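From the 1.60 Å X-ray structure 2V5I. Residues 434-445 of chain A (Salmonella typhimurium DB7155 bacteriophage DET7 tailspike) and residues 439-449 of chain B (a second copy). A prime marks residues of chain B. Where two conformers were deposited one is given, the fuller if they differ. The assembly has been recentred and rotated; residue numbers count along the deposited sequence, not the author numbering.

Chain A, residues 434-445: GNLLDPVLGQSR
Chain B, residues 439-449: PVLGQSRVIGF

Two copies of the tailspike chain meet here by adding strand to strand. Strand 435-441 of chain A runs parallel to strand 443-448 of chain B, their axes 2° apart and 4.4 Å at closest approach. Leu437 pairs with Gln443′ (CA to CA 4.9 Å), Asp438 with Ser444′ (CA to CA 4.7 Å) and Leu441 with Val446′ (CA to CA 4.7 Å). Between the last two pairs the register slips by one residue, a beta bulge in which Pro439 (phi/psi -81/-2) and Val440 (-139/50) leave the extended conformation kept by Leu436 (-119/124) and Leu437 (-142/131).

The hydrogen bonds follow the parallel pattern. Gln443′ N donates to Leu436 O (3.0 Å), and Asp438 N donates to Gln443′ O (2.9 Å). Arg445′ N reaches Asp438 O at 3.3 Å. Beyond the bulge, Leu441 N donates to Arg445′ O (3.0 Å) and Ile447′ N to Leu441 O (2.9 Å). Proline has no amide hydrogen, so Pro439 suits the bulge, where its nitrogen has no ladder bond to make.

Gly442′ (-97/-154) lies so close to chain A that its CA is 3.2 Å from Leu436 O, a CA-H...O contact. An ideal CB here would clash with Leu436 O and Leu437 N, so the absence of a side chain is what permits this approach. Asp438 (chi1 m) exploits the same place: its OD2 accepts from Gly442′ N at 2.9 Å. Water 2 also donates to Asp438 OD2 (2.7 Å) and to Val440′ O (2.9 Å), so the carboxylate gathers a backbone amide and a bridging water.

The long side chain of Arg445′ (t, t, m, chi4 105°) reaches into the bulge, where its NH1 donates to Pro439 O at 3.1 Å, with that oxygen near the guanidinium plane. Leu441 (m, t) and Val446′ (m) lie on the same face as Asp438 and Ser444′; Leu441 CB packs against Val446′ CG1 at 3.9 Å. Val440 (m) points away, yet its CG1 meets CD1 of Ile447′ (m, t) at 3.8 Å, branched side chains filling space without polar demands. Ser444′ (m) turns its OG back to donate to Gly442′ O (2.8 Å), within its own chain, and Ser444 OG does the same with Gly442 O (2.8 Å).

An amide side chain can offer a bridging water either an oxygen or an NH2. At one end, water 1 lies 2.8 Å from OD1 of Asn435 (chi1 t) and accepts from NE2 of Gln443′ (m, m) at 3.0 Å. At the other, water 3 accepts from NE2 of Gln443 (m, m) at 3.0 Å and lies 2.7 Å from Phe449′ O.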

ATOM      1  N   GLY A 434      22.676  12.415  -6.229  1.00 11.18           N
ATOM      2  CA  GLY A 434      22.787  13.386  -7.323  1.00 12.41           C
ATOM      3  C   GLY A 434      22.171  14.731  -6.947  1.00 13.24           C
ATOM      4  O   GLY A 434      22.811  15.770  -7.039  1.00 13.65           O
ATOM      5  N   ASN A 435      20.914  14.694  -6.536  1.00 11.41           N
ATOM      6  CA  ASN A 435      20.221  15.891  -6.071  1.00 10.23           C
ATOM      7  C   ASN A 435      19.115  15.461  -5.108  1.00 10.77           C
ATOM      8  O   ASN A 435      18.555  14.381  -5.225  1.00 11.98           O
ATOM      9  CB  ASN A 435      19.563  16.673  -7.177  1.00 12.25           C
ATOM     10  CG  ASN A 435      19.429  18.170  -6.852  1.00 13.08           C
ATOM     11  OD1 ASN A 435      19.782  18.630  -5.734  1.00 15.99           O
ATOM     12  ND2 ASN A 435      18.903  18.927  -7.785  1.00 25.17           N
ATOM     13  N   LEU A 436      18.916  16.275  -4.102  1.00 11.19           N
ATOM     14  CA  LEU A 436      17.815  16.079  -3.136  1.00 10.96           C
ATOM     15  C   LEU A 436      16.951  17.332  -3.274  1.00 12.06           C
ATOM     16  O   LEU A 436      17.474  18.438  -3.144  1.00 12.20           O
ATOM     17  CB  LEU A 436      18.367  15.968  -1.715  1.00 12.08           C
ATOM     18  CG  LEU A 436      17.395  15.575  -0.616  1.00 13.47           C
ATOM     19  CD1 LEU A 436      16.912  14.185  -0.837  1.00 15.23           C
ATOM     20  CD2 LEU A 436      18.033  15.696   0.747  1.00 15.28           C
ATOM     21  N   LEU A 437      15.655  17.169  -3.554  1.00 11.82           N
ATOM     22  CA  LEU A 437      14.839  18.302  -4.006  1.00 14.20           C
ATOM     23  C   LEU A 437      13.453  18.221  -3.392  1.00 15.34           C
ATOM     24  O   LEU A 437      12.822  17.162  -3.461  1.00 16.77           O
ATOM     25  CB  LEU A 437      14.696  18.223  -5.544  1.00 15.92           C
ATOM     26  CG  LEU A 437      15.241  19.203  -6.559  1.00 28.26           C
ATOM     27  CD1 LEU A 437      16.510  19.930  -6.118  1.00 27.75           C
ATOM     28  CD2 LEU A 437      15.431  18.444  -7.873  1.00 30.83           C
ATOM     29  N   ASP A 438      12.969  19.336  -2.798  1.00 13.99           N
ATOM     30  CA  ASP A 438      11.581  19.439  -2.310  1.00 13.89           C
ATOM     31  C   ASP A 438      10.979  20.817  -2.719  1.00 13.00           C
ATOM     32  O   ASP A 438      10.847  21.770  -1.903  1.00 12.50           O
ATOM     33  CB  ASP A 438      11.590  19.178  -0.811  1.00 15.64           C
ATOM     34  CG  ASP A 438      11.994  17.684  -0.478  1.00 24.10           C
ATOM     35  OD1 ASP A 438      11.125  16.747  -0.707  1.00 21.25           O
ATOM     36  OD2 ASP A 438      13.185  17.436  -0.049  1.00 21.84           O
ATOM     37  N   PRO A 439      10.700  20.947  -4.004  1.00 11.77           N
ATOM     38  CA  PRO A 439      10.424  22.258  -4.647  1.00 12.47           C
ATOM     39  C   PRO A 439       9.031  22.815  -4.503  1.00 12.61           C
ATOM     40  O   PRO A 439       8.798  23.915  -5.020  1.00 10.91           O
ATOM     41  CB  PRO A 439      10.712  21.960  -6.125  1.00 14.64           C
ATOM     42  CG  PRO A 439      10.281  20.565  -6.280  1.00 14.58           C
ATOM     43  CD  PRO A 439      10.700  19.872  -5.025  1.00 11.60           C
ATOM     44  N   VAL A 440       8.124  22.099  -3.853  1.00 11.84           N
ATOM     45  CA  VAL A 440       6.710  22.454  -3.808  1.00 12.82           C
ATOM     46  C   VAL A 440       6.086  22.241  -2.425  1.00 13.99           C
ATOM     47  O   VAL A 440       5.007  21.653  -2.262  1.00 14.35           O
ATOM     48  CB  VAL A 440       5.933  21.784  -4.941  1.00 12.53           C
ATOM     49  CG1 VAL A 440       6.361  22.372  -6.288  1.00 13.50           C
ATOM     50  CG2 VAL A 440       6.112  20.264  -4.925  1.00 12.78           C
ATOM     51  N   LEU A 441       6.754  22.765  -1.392  1.00 12.87           N
ATOM     52  CA  LEU A 441       6.130  22.897  -0.077  1.00 13.40           C
ATOM     53  C   LEU A 441       5.123  24.026  -0.141  1.00 12.66           C
ATOM     54  O   LEU A 441       5.259  24.927  -0.959  1.00 12.15           O
ATOM     55  CB  LEU A 441       7.183  23.204   0.990  1.00 13.31           C
ATOM     56  CG  LEU A 441       8.324  22.221   1.146  1.00 18.83           C
ATOM     57  CD1 LEU A 441       9.424  22.823   2.027  1.00 23.28           C
ATOM     58  CD2 LEU A 441       7.796  20.970   1.771  1.00 25.93           C
ATOM     59  N   GLY A 442       4.093  24.000   0.711  1.00 12.48           N
ATOM     60  CA  GLY A 442       3.137  25.099   0.758  1.00 12.48           C
ATOM     61  C   GLY A 442       3.498  26.079   1.890  1.00 13.31           C
ATOM     62  O   GLY A 442       4.669  26.184   2.292  1.00 14.40           O
ATOM     63  N   GLN A 443       2.510  26.782   2.388  1.00 11.14           N
ATOM     64  CA  GLN A 443       2.709  27.596   3.589  1.00  9.95           C
ATOM     65  C   GLN A 443       3.159  26.638   4.675  1.00 11.29           C
ATOM     66  O   GLN A 443       2.429  25.684   5.026  1.00 12.81           O
ATOM     67  CB  GLN A 443       1.431  28.297   3.999  1.00 10.94           C
ATOM     68  CG  GLN A 443       0.725  29.145   2.906  1.00 11.77           C
ATOM     69  CD  GLN A 443       1.318  30.500   2.710  1.00 12.99           C
ATOM     70  OE1 GLN A 443       2.383  30.827   3.269  1.00 14.27           O
ATOM     71  NE2 GLN A 443       0.650  31.327   1.909  1.00 12.52           N
ATOM     72  N   SER A 444       4.319  26.903   5.288  1.00 10.10           N
ATOM     73  CA  SER A 444       4.957  25.892   6.112  1.00  8.69           C
ATOM     74  C   SER A 444       5.262  26.444   7.515  1.00 10.04           C
ATOM     75  O   SER A 444       5.275  27.651   7.750  1.00 11.33           O
ATOM     76  CB  SER A 444       6.243  25.430   5.456  1.00 12.10           C
ATOM     77  OG  SER A 444       5.949  24.711   4.240  1.00 14.17           O
ATOM     78  N   ARG A 445       5.554  25.518   8.417  1.00  9.96           N
ATOM     79  CA  ARG A 445       5.861  25.902   9.800  1.00  8.95           C
ATOM     80  C   ARG A 445       6.733  24.806  10.367  1.00 10.63           C
ATOM     81  O   ARG A 445       6.400  23.628  10.188  1.00 12.14           O
ATOM     82  CB  ARG A 445       4.592  25.990  10.628  1.00  9.18           C
ATOM     83  CG  ARG A 445       4.824  26.288  12.126  1.00 11.22           C
ATOM     84  CD  ARG A 445       3.537  26.209  12.937  1.00 11.33           C
ATOM     85  NE  ARG A 445       2.633  27.297  12.596  1.00 11.30           N
ATOM     86  CZ  ARG A 445       1.534  27.204  11.852  1.00 19.22           C
ATOM     87  NH1 ARG A 445       1.153  26.078  11.254  1.00 16.11           N
ATOM     88  NH2 ARG A 445       0.839  28.305  11.637  1.00 20.32           N
TER
ATOM     89  N   PRO B 439      14.945  16.179   9.176  1.00 11.77           N
ATOM     90  CA  PRO B 439      16.371  16.588   9.083  1.00 12.47           C
ATOM     91  C   PRO B 439      17.019  16.524   7.725  1.00 12.61           C
ATOM     92  O   PRO B 439      18.200  16.881   7.636  1.00 10.91           O
ATOM     93  CB  PRO B 439      17.055  15.590  10.029  1.00 14.64           C
ATOM     94  CG  PRO B 439      16.266  14.364   9.856  1.00 14.58           C
ATOM     95  CD  PRO B 439      14.846  14.811   9.739  1.00 11.60           C
ATOM     96  N   VAL B 440      16.305  16.077   6.700  1.00 11.84           N
ATOM     97  CA  VAL B 440      16.878  15.806   5.386  1.00 12.82           C
ATOM     98  C   VAL B 440      15.974  16.262   4.237  1.00 13.99           C
ATOM     99  O   VAL B 440      15.714  15.539   3.264  1.00 14.35           O
ATOM    100  CB  VAL B 440      17.334  14.351   5.269  1.00 12.53           C
ATOM    101  CG1 VAL B 440      18.530  14.102   6.189  1.00 13.50           C
ATOM    102  CG2 VAL B 440      16.192  13.378   5.575  1.00 12.78           C
ATOM    103  N   LEU B 441      15.508  17.512   4.317  1.00 12.87           N
ATOM    104  CA  LEU B 441      14.895  18.166   3.162  1.00 13.40           C
ATOM    105  C   LEU B 441      15.992  18.521   2.181  1.00 12.66           C
ATOM    106  O   LEU B 441      17.137  18.698   2.575  1.00 12.15           O
ATOM    107  CB  LEU B 441      14.155  19.435   3.593  1.00 13.31           C
ATOM    108  CG  LEU B 441      13.070  19.289   4.638  1.00 18.83           C
ATOM    109  CD1 LEU B 441      12.650  20.667   5.163  1.00 23.28           C
ATOM    110  CD2 LEU B 441      11.896  18.601   4.016  1.00 25.93           C
ATOM    111  N   GLY B 442      15.669  18.627   0.888  1.00 12.48           N
ATOM    112  CA  GLY B 442      16.659  19.049  -0.095  1.00 12.48           C
ATOM    113  C   GLY B 442      16.529  20.557  -0.377  1.00 13.31           C
ATOM    114  O   GLY B 442      16.051  21.326   0.474  1.00 14.40           O
ATOM    115  N   GLN B 443      16.948  20.967  -1.550  1.00 11.14           N
ATOM    116  CA  GLN B 443      16.694  22.340  -1.991  1.00  9.95           C
ATOM    117  C   GLN B 443      15.188  22.512  -1.978  1.00 11.29           C
ATOM    118  O   GLN B 443      14.457  21.786  -2.687  1.00 12.81           O
ATOM    119  CB  GLN B 443      17.241  22.584  -3.381  1.00 10.94           C
ATOM    120  CG  GLN B 443      18.737  22.233  -3.608  1.00 11.77           C
ATOM    121  CD  GLN B 443      19.688  23.279  -3.130  1.00 12.99           C
ATOM    122  OE1 GLN B 443      19.292  24.257  -2.466  1.00 14.27           O
ATOM    123  NE2 GLN B 443      20.968  23.106  -3.452  1.00 12.52           N
ATOM    124  N   SER B 444      14.689  23.517  -1.246  1.00 10.10           N
ATOM    125  CA  SER B 444      13.270  23.566  -0.943  1.00  8.69           C
ATOM    126  C   SER B 444      12.670  24.921  -1.353  1.00 10.04           C
ATOM    127  O   SER B 444      13.376  25.905  -1.569  1.00 11.33           O
ATOM    128  CB  SER B 444      13.052  23.341   0.540  1.00 12.10           C
ATOM    129  OG  SER B 444      13.407  21.987   0.893  1.00 14.17           O
ATOM    130  N   ARG B 445      11.347  24.943  -1.401  1.00  9.96           N
ATOM    131  CA  ARG B 445      10.639  26.171  -1.784  1.00  8.95           C
ATOM    132  C   ARG B 445       9.271  26.094  -1.150  1.00 10.63           C
ATOM    133  O   ARG B 445       8.628  25.041  -1.246  1.00 12.14           O
ATOM    134  CB  ARG B 445      10.473  26.249  -3.290  1.00  9.18           C
ATOM    135  CG  ARG B 445       9.647  27.459  -3.782  1.00 11.22           C
ATOM    136  CD  ARG B 445       9.377  27.404  -5.280  1.00 11.33           C
ATOM    137  NE  ARG B 445      10.601  27.601  -6.043  1.00 11.30           N
ATOM    138  CZ  ARG B 445      11.292  26.660  -6.679  1.00 19.22           C
ATOM    139  NH1 ARG B 445      10.974  25.369  -6.637  1.00 16.11           N
ATOM    140  NH2 ARG B 445      12.391  27.024  -7.313  1.00 20.32           N
ATOM    141  N   VAL B 446       8.829  27.204  -0.557  1.00  9.32           N
ATOM    142  CA  VAL B 446       7.476  27.370  -0.041  1.00  8.40           C
ATOM    143  C   VAL B 446       6.700  28.244  -1.014  1.00 11.82           C
ATOM    144  O   VAL B 446       7.194  29.294  -1.418  1.00 12.65           O
ATOM    145  CB  VAL B 446       7.385  27.898   1.468  0.60 10.11           C
ATOM    146  CG1 VAL B 446       7.943  26.802   2.430  0.60 10.29           C
ATOM    147  CG2 VAL B 446       8.066  29.208   1.673  0.60 10.64           C
ATOM    148  N   ILE B 447       5.520  27.768  -1.416  1.00  9.92           N
ATOM    149  CA  ILE B 447       4.686  28.487  -2.395  1.00 10.82           C
ATOM    150  C   ILE B 447       3.364  28.823  -1.731  1.00 11.15           C
ATOM    151  O   ILE B 447       2.666  27.940  -1.300  1.00 11.90           O
ATOM    152  CB  ILE B 447       4.420  27.652  -3.657  1.00 11.78           C
ATOM    153  CG1 ILE B 447       5.703  27.051  -4.226  1.00 11.68           C
ATOM    154  CG2 ILE B 447       3.771  28.570  -4.720  1.00 11.68           C
ATOM    155  CD1 ILE B 447       5.549  25.958  -5.275  1.00 15.66           C
ATOM    156  N   GLY B 448       3.012  30.113  -1.733  1.00 10.92           N
ATOM    157  CA  GLY B 448       1.727  30.576  -1.294  1.00 10.75           C
ATOM    158  C   GLY B 448       0.777  30.761  -2.469  1.00  9.96           C
ATOM    159  O   GLY B 448       1.060  31.465  -3.450  1.00 11.17           O
ATOM    160  N   PHE B 449      -0.379  30.125  -2.323  1.00 11.18           N
ATOM    161  CA  PHE B 449      -1.468  30.183  -3.288  1.00 12.63           C
ATOM    162  C   PHE B 449      -2.637  31.004  -2.746  1.00 11.43           C
ATOM    163  O   PHE B 449      -2.977  30.966  -1.571  1.00 12.49           O
ATOM    164  CB  PHE B 449      -1.948  28.757  -3.674  1.00 12.33           C
ATOM    165  CG  PHE B 449      -1.013  28.035  -4.574  1.00 11.38           C
ATOM    166  CD1 PHE B 449      -1.101  28.173  -5.972  1.00 12.60           C
ATOM    167  CD2 PHE B 449      -0.016  27.231  -4.055  1.00 13.97           C
ATOM    168  CE1 PHE B 449      -0.210  27.532  -6.791  1.00 16.06           C
ATOM    169  CE2 PHE B 449       0.858  26.603  -4.849  1.00 14.70           C
ATOM    170  CZ  PHE B 449       0.777  26.743  -6.234  1.00 16.13           C
TER
HETATM  171  O   HOH W   1      21.534  20.716  -5.156  1.00 14.50           O
HETATM  172  O   HOH W   2      13.631  15.191   1.317  1.00 17.05           O
HETATM  173  O   HOH W   3      -1.925  30.250   0.839  1.00 14.50           O